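Side-chain contacts in imelysin-like protein (Psychrobacter arcticus, PDB 3PF0), which is of unknown function but belongs to the imelysin-like (peptidase M75) family and may be a metalloendopeptidase: residues Leu250-Lys255 and Ala328-Leu333; Glu49-Tyr54 and Gln225-Trp230. All coordinates share one frame; numbering follows the deposited sequence.

Contact 1 of 2, residues Leu250-Lys255 and Ala328-Leu333; sequences LGLSGK and ATQQEL
The two methyls of Leu-250 lie over one face of the Gln-330 carboxamide. CD1 of Leu-250 stands almost directly above Gln-330 CD at 3.8 Å, and its CD2 sits above Gln-330 NE2 at 3.5 Å, so the apolar branch meets the flat side of the amide. Leu-252, two residues on, takes the neighbouring strip of helix 327-351: its CD2 is 4.1 Å from Gln-330 CB, while its CD1 approaches the backbone oxygen Gln-330 O at 3.9 Å. Its CB is met by the amide oxygen Gln-331 OE1, 3.6 Å away, with the two side chains running past each other in opposite senses. That oxygen reaches the leucine because the glutamine chain is bent at its second torsion (chi2 55°).

The second shell fixes the amides. Gln-330 NE2 donates to Leu-322 O, and Gln-330 OE1 is hydrogen-bonded to Lys-327 NZ, which also bonds Leu-250 O; one ammonium group thus ties the leucine backbone to the amide that its side chain covers. Gln-331 NE2 is bonded to Asp-335 OD1, one helical turn further on.

Leu-250, at the end of helix 225-250, already points its CB toward helix 327-351; the Schellman motif at Gly-251, with its positive phi (53°), turns the chain, and Leu-252 beyond it faces the same way. Leu-250 also touches Leu-260, and Leu-252 touches Ile-246 of helix 225-250.

Packing between the two segments is therefore van der Waals contact of leucine side chains against glutamine amides, the aliphatic CB of Gln-330 and a backbone carbonyl. With OE1 and NE2 of Gln-330 each hydrogen-bonded to another group, its amide can turn a flat face to hydrocarbon while those bonds are kept, and they probably hold it against flipping.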
ATOM      1  N   LEU A 250      10.844  -6.147 -13.628  1.00 47.81           N
ATOM      2  CA  LEU A 250      12.015  -7.013 -13.666  1.00 48.83           C
ATOM      3  C   LEU A 250      12.107  -7.800 -14.988  1.00 57.09           C
ATOM      4  O   LEU A 250      13.094  -8.510 -15.208  1.00 58.10           O
ATOM      5  CB  LEU A 250      12.021  -7.963 -12.451  1.00 48.36           C
ATOM      6  CG  LEU A 250      11.935  -7.298 -11.058  1.00 50.14           C
ATOM      7  CD1 LEU A 250      11.737  -8.334  -9.970  1.00 50.12           C
ATOM      8  CD2 LEU A 250      13.142  -6.422 -10.773  1.00 50.01           C
ATOM      9  N   GLY A 251      11.106  -7.627 -15.858  1.00 55.10           N
ATOM     10  CA  GLY A 251      11.016  -8.274 -17.164  1.00 56.78           C
ATOM     11  C   GLY A 251      11.153  -9.780 -17.102  1.00 62.61           C
ATOM     12  O   GLY A 251      12.079 -10.346 -17.690  1.00 63.70           O
ATOM     13  N   LEU A 252      10.252 -10.433 -16.358  1.00 59.16           N
ATOM     14  CA  LEU A 252      10.276 -11.886 -16.170  1.00 60.10           C
ATOM     15  C   LEU A 252       9.523 -12.629 -17.285  1.00 66.47           C
ATOM     16  O   LEU A 252       9.871 -13.772 -17.589  1.00 67.68           O
ATOM     17  CB  LEU A 252       9.697 -12.268 -14.791  1.00 58.80           C
ATOM     18  CG  LEU A 252      10.312 -11.610 -13.543  1.00 61.15           C
ATOM     19  CD1 LEU A 252       9.547 -11.997 -12.315  1.00 60.56           C
ATOM     20  CD2 LEU A 252      11.780 -11.990 -13.355  1.00 63.37           C
ATOM     21  N   SER A 253       8.499 -11.988 -17.881  1.00 63.77           N
ATOM     22  CA  SER A 253       7.671 -12.562 -18.952  1.00 65.52           C
ATOM     23  C   SER A 253       8.085 -12.059 -20.345  1.00 70.29           C
ATOM     24  O   SER A 253       7.883 -12.763 -21.341  1.00 71.95           O
ATOM     25  CB  SER A 253       6.196 -12.250 -18.713  1.00 69.65           C
ATOM     26  OG  SER A 253       5.959 -10.853 -18.631  1.00 80.00           O
ATOM     27  N   GLY A 254       8.639 -10.849 -20.393  1.00 65.24           N
ATOM     28  CA  GLY A 254       9.104 -10.204 -21.617  1.00 65.76           C
ATOM     29  C   GLY A 254       9.987  -9.010 -21.325  1.00 67.82           C
ATOM     30  O   GLY A 254      10.766  -9.043 -20.368  1.00 67.27           O
ATOM     31  N   LYS A 255       9.874  -7.941 -22.141  1.00 62.51           N
ATOM     32  CA  LYS A 255      10.650  -6.714 -21.936  1.00 60.34           C
ATOM     33  C   LYS A 255      10.135  -5.978 -20.711  1.00 60.64           C
ATOM     34  O   LYS A 255       8.915  -5.867 -20.541  1.00 59.19           O
ATOM     35  CB  LYS A 255      10.591  -5.798 -23.164  1.00 63.05           C
ATOM     36  CG  LYS A 255      11.714  -4.765 -23.196  1.00 72.88           C
ATOM     37  CD  LYS A 255      11.173  -3.359 -23.333  1.00 79.05           C
ATOM     38  CE  LYS A 255      11.755  -2.648 -24.529  1.00 90.82           C
ATOM     39  NZ  LYS A 255      11.063  -1.362 -24.793  1.00 99.39           N
ATOM     40  N   ALA A 328      16.892 -15.762 -11.159  1.00 55.60           N
ATOM     41  CA  ALA A 328      16.241 -16.972 -10.651  1.00 55.85           C
ATOM     42  C   ALA A 328      15.511 -16.700  -9.328  1.00 58.31           C
ATOM     43  O   ALA A 328      14.396 -17.192  -9.141  1.00 58.15           O
ATOM     44  CB  ALA A 328      17.264 -18.085 -10.475  1.00 58.20           C
ATOM     45  N   THR A 329      16.111 -15.877  -8.440  1.00 53.71           N
ATOM     46  CA  THR A 329      15.532 -15.505  -7.137  1.00 51.96           C
ATOM     47  C   THR A 329      14.301 -14.615  -7.334  1.00 53.41           C
ATOM     48  O   THR A 329      13.338 -14.721  -6.574  1.00 52.19           O
ATOM     49  CB  THR A 329      16.577 -14.813  -6.243  1.00 58.51           C
ATOM     50  OG1 THR A 329      17.849 -15.445  -6.400  1.00 57.84           O
ATOM     51  CG2 THR A 329      16.184 -14.833  -4.780  1.00 57.53           C
ATOM     52  N   GLN A 330      14.339 -13.743  -8.352  1.00 49.15           N
ATOM     53  CA  GLN A 330      13.231 -12.845  -8.701  1.00 46.73           C
ATOM     54  C   GLN A 330      12.063 -13.670  -9.244  1.00 49.37           C
ATOM     55  O   GLN A 330      10.900 -13.367  -8.941  1.00 47.89           O
ATOM     56  CB  GLN A 330      13.680 -11.795  -9.728  1.00 47.28           C
ATOM     57  CG  GLN A 330      14.678 -10.762  -9.196  1.00 46.35           C
ATOM     58  CD  GLN A 330      15.235  -9.891 -10.303  1.00 60.48           C
ATOM     59  OE1 GLN A 330      15.261 -10.267 -11.481  1.00 57.00           O
ATOM     60  NE2 GLN A 330      15.710  -8.709  -9.951  1.00 47.89           N
ATOM     61  N   GLN A 331      12.387 -14.739 -10.013  1.00 46.26           N
ATOM     62  CA  GLN A 331      11.422 -15.684 -10.582  1.00 46.89           C
ATOM     63  C   GLN A 331      10.758 -16.485  -9.460  1.00 51.25           C
ATOM     64  O   GLN A 331       9.545 -16.686  -9.498  1.00 51.31           O
ATOM     65  CB  GLN A 331      12.099 -16.618 -11.610  1.00 49.90           C
ATOM     66  CG  GLN A 331      11.117 -17.428 -12.477  1.00 61.03           C
ATOM     67  CD  GLN A 331      10.107 -16.569 -13.214  1.00 75.99           C
ATOM     68  OE1 GLN A 331      10.458 -15.676 -13.991  1.00 71.95           O
ATOM     69  NE2 GLN A 331       8.826 -16.811 -12.967  1.00 64.80           N
ATOM     70  N   GLU A 332      11.554 -16.913  -8.453  1.00 47.46           N
ATOM     71  CA  GLU A 332      11.095 -17.633  -7.261  1.00 46.96           C
ATOM     72  C   GLU A 332      10.086 -16.789  -6.473  1.00 48.17           C
ATOM     73  O   GLU A 332       9.060 -17.309  -6.018  1.00 47.18           O
ATOM     74  CB  GLU A 332      12.292 -17.962  -6.371  1.00 48.90           C
ATOM     75  CG  GLU A 332      12.597 -19.438  -6.240  1.00 62.94           C
ATOM     76  CD  GLU A 332      13.549 -19.728  -5.098  1.00 81.08           C
ATOM     77  OE1 GLU A 332      14.742 -19.356  -5.202  1.00 72.03           O
ATOM     78  OE2 GLU A 332      13.088 -20.280  -4.073  1.00 77.08           O
ATOM     79  N   LEU A 333      10.381 -15.478  -6.318  1.00 43.02           N
ATOM     80  CA  LEU A 333       9.513 -14.536  -5.619  1.00 41.07           C
ATOM     81  C   LEU A 333       8.183 -14.409  -6.358  1.00 45.27           C
ATOM     82  O   LEU A 333       7.133 -14.472  -5.713  1.00 45.55           O
ATOM     83  CB  LEU A 333      10.191 -13.160  -5.437  1.00 39.60           C
ATOM     84  CG  LEU A 333       9.337 -12.046  -4.782  1.00 42.26           C
ATOM     85  CD1 LEU A 333       8.853 -12.438  -3.375  1.00 43.09           C
ATOM     86  CD2 LEU A 333      10.095 -10.743  -4.725  1.00 42.00           C
TER

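Contact 2 of 2, residues Glu49-Tyr54 and Gln225-Trp230; sequences ETEKTY and QGLNQW
Tyr-54 reaches across to Leu-227 and Trp-230 where two helices of this all-helical fold pack together. The axes of segments 49-54 and 225-230 come within 10.4 Å and cross at 47°, and side chains from both helices fill the space between them. From CB, the tyrosine ring is carried across the gap by a first torsion that sets CG opposite the backbone N (chi1 174°). The near side of the ring then meets hydrocarbon: Tyr-54 CD2 lies 3.7 Å from Leu-227 CD1, and the same methyl is 3.9 Å from Tyr-54 CE2. Tyr-54 CE2 is also in contact with the indole, at 3.8 Å from Trp-230 CD1, and Tyr-54 CZ comes to 3.7 Å from Trp-230 NE1. The two aromatic rings stand obliquely to one another. At the tip, Tyr-54 OH accepts a hydrogen bond from Trp-230 NE1 at 3.0 Å, with an angle of 152° at the hydrogen. A phenylalanine here would probably keep the contact with Leu-227 but leave the indole N-H without this acceptor and the Trp-230 ring less firmly fixed in its rotation.

Helix 286-292 also packs on the tyrosine, where Val-287, Leu-288 and Ile-291 give it apolar neighbours, though Asp-285 also touches it; Trp-230 rests on Val-58 and Val-63 further along helix 48-84.

One turn before the tyrosine, Glu-51 adds a looser contact, its CG lying 4.2 Å from Leu-227 CD1. Its carboxylate oxygen OE2 is buried without a partner in the model, which could favour the neutral acid. Approach to the tryptophan N-H is at the indole edge: Tyr-54 OH lies close to the ring plane of Trp-230 but tilted slightly from it.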
ATOM      1  N   GLU A  49     -24.877 -12.469  11.299  1.00 52.70           N
ATOM      2  CA  GLU A  49     -24.289 -11.856  12.483  1.00 51.81           C
ATOM      3  C   GLU A  49     -22.772 -12.060  12.529  1.00 55.78           C
ATOM      4  O   GLU A  49     -22.059 -11.097  12.822  1.00 55.17           O
ATOM      5  CB  GLU A  49     -24.952 -12.387  13.761  1.00 54.91           C
ATOM      6  CG  GLU A  49     -25.008 -11.370  14.897  1.00 65.43           C
ATOM      7  CD  GLU A  49     -25.661 -10.029  14.599  1.00 89.44           C
ATOM      8  OE1 GLU A  49     -26.715 -10.005  13.920  1.00 91.90           O
ATOM      9  OE2 GLU A  49     -25.121  -8.997  15.061  1.00 82.33           O
ATOM     10  N   THR A  50     -22.278 -13.289  12.219  1.00 52.36           N
ATOM     11  CA  THR A  50     -20.843 -13.618  12.178  1.00 50.69           C
ATOM     12  C   THR A  50     -20.158 -12.735  11.131  1.00 52.66           C
ATOM     13  O   THR A  50     -19.080 -12.199  11.397  1.00 51.32           O
ATOM     14  CB  THR A  50     -20.634 -15.126  11.895  1.00 56.01           C
ATOM     15  OG1 THR A  50     -21.139 -15.869  12.997  1.00 51.85           O
ATOM     16  CG2 THR A  50     -19.160 -15.506  11.651  1.00 53.70           C
ATOM     17  N   GLU A  51     -20.808 -12.568   9.958  1.00 48.60           N
ATOM     18  CA  GLU A  51     -20.321 -11.752   8.853  1.00 46.74           C
ATOM     19  C   GLU A  51     -20.269 -10.283   9.261  1.00 49.13           C
ATOM     20  O   GLU A  51     -19.248  -9.639   9.037  1.00 47.42           O
ATOM     21  CB  GLU A  51     -21.216 -11.943   7.628  1.00 48.69           C
ATOM     22  CG  GLU A  51     -20.510 -11.712   6.309  1.00 55.26           C
ATOM     23  CD  GLU A  51     -21.331 -12.174   5.125  1.00 73.23           C
ATOM     24  OE1 GLU A  51     -21.504 -13.404   4.962  1.00 64.86           O
ATOM     25  OE2 GLU A  51     -21.811 -11.306   4.362  1.00 68.50           O
ATOM     26  N   LYS A  52     -21.351  -9.766   9.891  1.00 46.31           N
ATOM     27  CA  LYS A  52     -21.440  -8.387  10.386  1.00 44.91           C
ATOM     28  C   LYS A  52     -20.286  -8.094  11.372  1.00 47.71           C
ATOM     29  O   LYS A  52     -19.609  -7.072  11.227  1.00 45.31           O
ATOM     30  CB  LYS A  52     -22.810  -8.150  11.051  1.00 47.98           C
ATOM     31  CG  LYS A  52     -23.018  -6.747  11.613  1.00 51.02           C
ATOM     32  CD  LYS A  52     -24.343  -6.639  12.346  1.00 59.93           C
ATOM     33  CE  LYS A  52     -24.628  -5.239  12.817  1.00 63.53           C
ATOM     34  NZ  LYS A  52     -25.880  -5.190  13.614  1.00 73.07           N
ATOM     35  N   THR A  53     -20.058  -9.014  12.339  1.00 44.92           N
ATOM     36  CA  THR A  53     -19.016  -8.944  13.376  1.00 44.16           C
ATOM     37  C   THR A  53     -17.616  -8.928  12.725  1.00 45.95           C
ATOM     38  O   THR A  53     -16.779  -8.113  13.127  1.00 44.27           O
ATOM     39  CB  THR A  53     -19.194 -10.116  14.374  1.00 56.07           C
ATOM     40  OG1 THR A  53     -20.468  -9.999  15.020  1.00 57.66           O
ATOM     41  CG2 THR A  53     -18.099 -10.174  15.436  1.00 55.54           C
ATOM     42  N   TYR A  54     -17.372  -9.801  11.718  1.00 41.74           N
ATOM     43  CA  TYR A  54     -16.077  -9.865  11.031  1.00 40.04           C
ATOM     44  C   TYR A  54     -15.790  -8.559  10.283  1.00 43.39           C
ATOM     45  O   TYR A  54     -14.708  -8.002  10.463  1.00 41.62           O
ATOM     46  CB  TYR A  54     -15.981 -11.080  10.089  1.00 41.44           C
ATOM     47  CG  TYR A  54     -14.714 -11.109   9.258  1.00 41.73           C
ATOM     48  CD1 TYR A  54     -13.484 -11.420   9.834  1.00 43.53           C
ATOM     49  CD2 TYR A  54     -14.746 -10.827   7.897  1.00 41.63           C
ATOM     50  CE1 TYR A  54     -12.312 -11.432   9.077  1.00 42.98           C
ATOM     51  CE2 TYR A  54     -13.580 -10.828   7.129  1.00 41.72           C
ATOM     52  CZ  TYR A  54     -12.366 -11.136   7.723  1.00 48.56           C
ATOM     53  OH  TYR A  54     -11.225 -11.141   6.963  1.00 47.81           O
ATOM     54  N   GLN A 225     -22.095  -8.587  -0.225  1.00 55.25           N
ATOM     55  CA  GLN A 225     -21.442  -7.457  -0.911  1.00 52.96           C
ATOM     56  C   GLN A 225     -20.138  -7.024  -0.216  1.00 52.65           C
ATOM     57  O   GLN A 225     -19.128  -6.812  -0.891  1.00 50.20           O
ATOM     58  CB  GLN A 225     -22.404  -6.256  -1.005  1.00 54.49           C
ATOM     59  CG  GLN A 225     -21.914  -5.132  -1.923  1.00 73.30           C
ATOM     60  CD  GLN A 225     -22.644  -3.829  -1.685  1.00 92.33           C
ATOM     61  OE1 GLN A 225     -23.830  -3.680  -2.010  1.00 89.31           O
ATOM     62  NE2 GLN A 225     -21.937  -2.844  -1.142  1.00 78.12           N
ATOM     63  N   GLY A 226     -20.186  -6.908   1.111  1.00 48.30           N
ATOM     64  CA  GLY A 226     -19.057  -6.494   1.934  1.00 46.15           C
ATOM     65  C   GLY A 226     -17.905  -7.475   1.942  1.00 47.72           C
ATOM     66  O   GLY A 226     -16.763  -7.092   1.661  1.00 45.22           O
ATOM     67  N   LEU A 227     -18.205  -8.747   2.268  1.00 44.13           N
ATOM     68  CA  LEU A 227     -17.228  -9.828   2.322  1.00 43.72           C
ATOM     69  C   LEU A 227     -16.596 -10.052   0.939  1.00 47.68           C
ATOM     70  O   LEU A 227     -15.377 -10.234   0.846  1.00 46.31           O
ATOM     71  CB  LEU A 227     -17.900 -11.108   2.835  1.00 45.37           C
ATOM     72  CG  LEU A 227     -16.976 -12.195   3.390  1.00 50.42           C
ATOM     73  CD1 LEU A 227     -16.582 -11.898   4.837  1.00 50.24           C
ATOM     74  CD2 LEU A 227     -17.640 -13.562   3.301  1.00 52.40           C
ATOM     75  N   ASN A 228     -17.413  -9.968  -0.134  1.00 44.69           N
ATOM     76  CA  ASN A 228     -16.935 -10.148  -1.505  1.00 44.33           C
ATOM     77  C   ASN A 228     -15.944  -9.043  -1.899  1.00 45.74           C
ATOM     78  O   ASN A 228     -14.881  -9.354  -2.437  1.00 45.12           O
ATOM     79  CB  ASN A 228     -18.095 -10.208  -2.505  1.00 45.48           C
ATOM     80  CG  ASN A 228     -17.682 -10.767  -3.847  1.00 69.30           C
ATOM     81  OD1 ASN A 228     -17.424 -11.965  -3.992  1.00 61.64           O
ATOM     82  ND2 ASN A 228     -17.577  -9.911  -4.852  1.00 61.81           N
ATOM     83  N   GLN A 229     -16.274  -7.769  -1.597  1.00 40.27           N
ATOM     84  CA  GLN A 229     -15.437  -6.619  -1.920  1.00 38.11           C
ATOM     85  C   GLN A 229     -14.130  -6.647  -1.141  1.00 41.38           C
ATOM     86  O   GLN A 229     -13.088  -6.346  -1.719  1.00 41.24           O
ATOM     87  CB  GLN A 229     -16.178  -5.290  -1.664  1.00 38.75           C
ATOM     88  CG  GLN A 229     -15.512  -4.104  -2.386  1.00 43.01           C
ATOM     89  CD  GLN A 229     -16.408  -2.922  -2.646  1.00 58.53           C
ATOM     90  OE1 GLN A 229     -17.288  -2.565  -1.850  1.00 51.84           O
ATOM     91  NE2 GLN A 229     -16.139  -2.238  -3.741  1.00 51.46           N
ATOM     92  N   TRP A 230     -14.190  -6.988   0.159  1.00 38.02           N
ATOM     93  CA  TRP A 230     -13.037  -7.051   1.053  1.00 36.73           C
ATOM     94  C   TRP A 230     -11.987  -8.079   0.563  1.00 38.98           C
ATOM     95  O   TRP A 230     -10.819  -7.718   0.429  1.00 36.81           O
ATOM     96  CB  TRP A 230     -13.495  -7.364   2.495  1.00 36.16           C
ATOM     97  CG  TRP A 230     -12.409  -7.804   3.444  1.00 37.07           C
ATOM     98  CD1 TRP A 230     -12.315  -9.011   4.066  1.00 40.91           C
ATOM     99  CD2 TRP A 230     -11.266  -7.043   3.868  1.00 36.09           C
ATOM    100  NE1 TRP A 230     -11.198  -9.046   4.871  1.00 40.15           N
ATOM    101  CE2 TRP A 230     -10.537  -7.851   4.773  1.00 40.51           C
ATOM    102  CE3 TRP A 230     -10.771  -5.763   3.554  1.00 36.51           C
ATOM    103  CZ2 TRP A 230      -9.350  -7.419   5.378  1.00 39.18           C
ATOM    104  CZ3 TRP A 230      -9.592  -5.339   4.149  1.00 37.48           C
ATOM    105  CH2 TRP A 230      -8.900  -6.156   5.059  1.00 38.54           C
TER

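How the contacts relate
Helix 225-250 connects the two sites. Contact 2 uses its N-terminal end, against the start of helix 48-84, whereas contact 1 lies where its last residue gives way to the loop that leads toward helix 268-283, against the first turns of helix 327-351. Along the chain they come in series, contact 2 being complete before contact 1 begins. Their centres are 36 Å apart and their nearest atoms about 20 Å, so they do not touch. Each centre is 22 Å from that of the chain. Together they show one long helix joined near its two ends to the first and last helices of the fold.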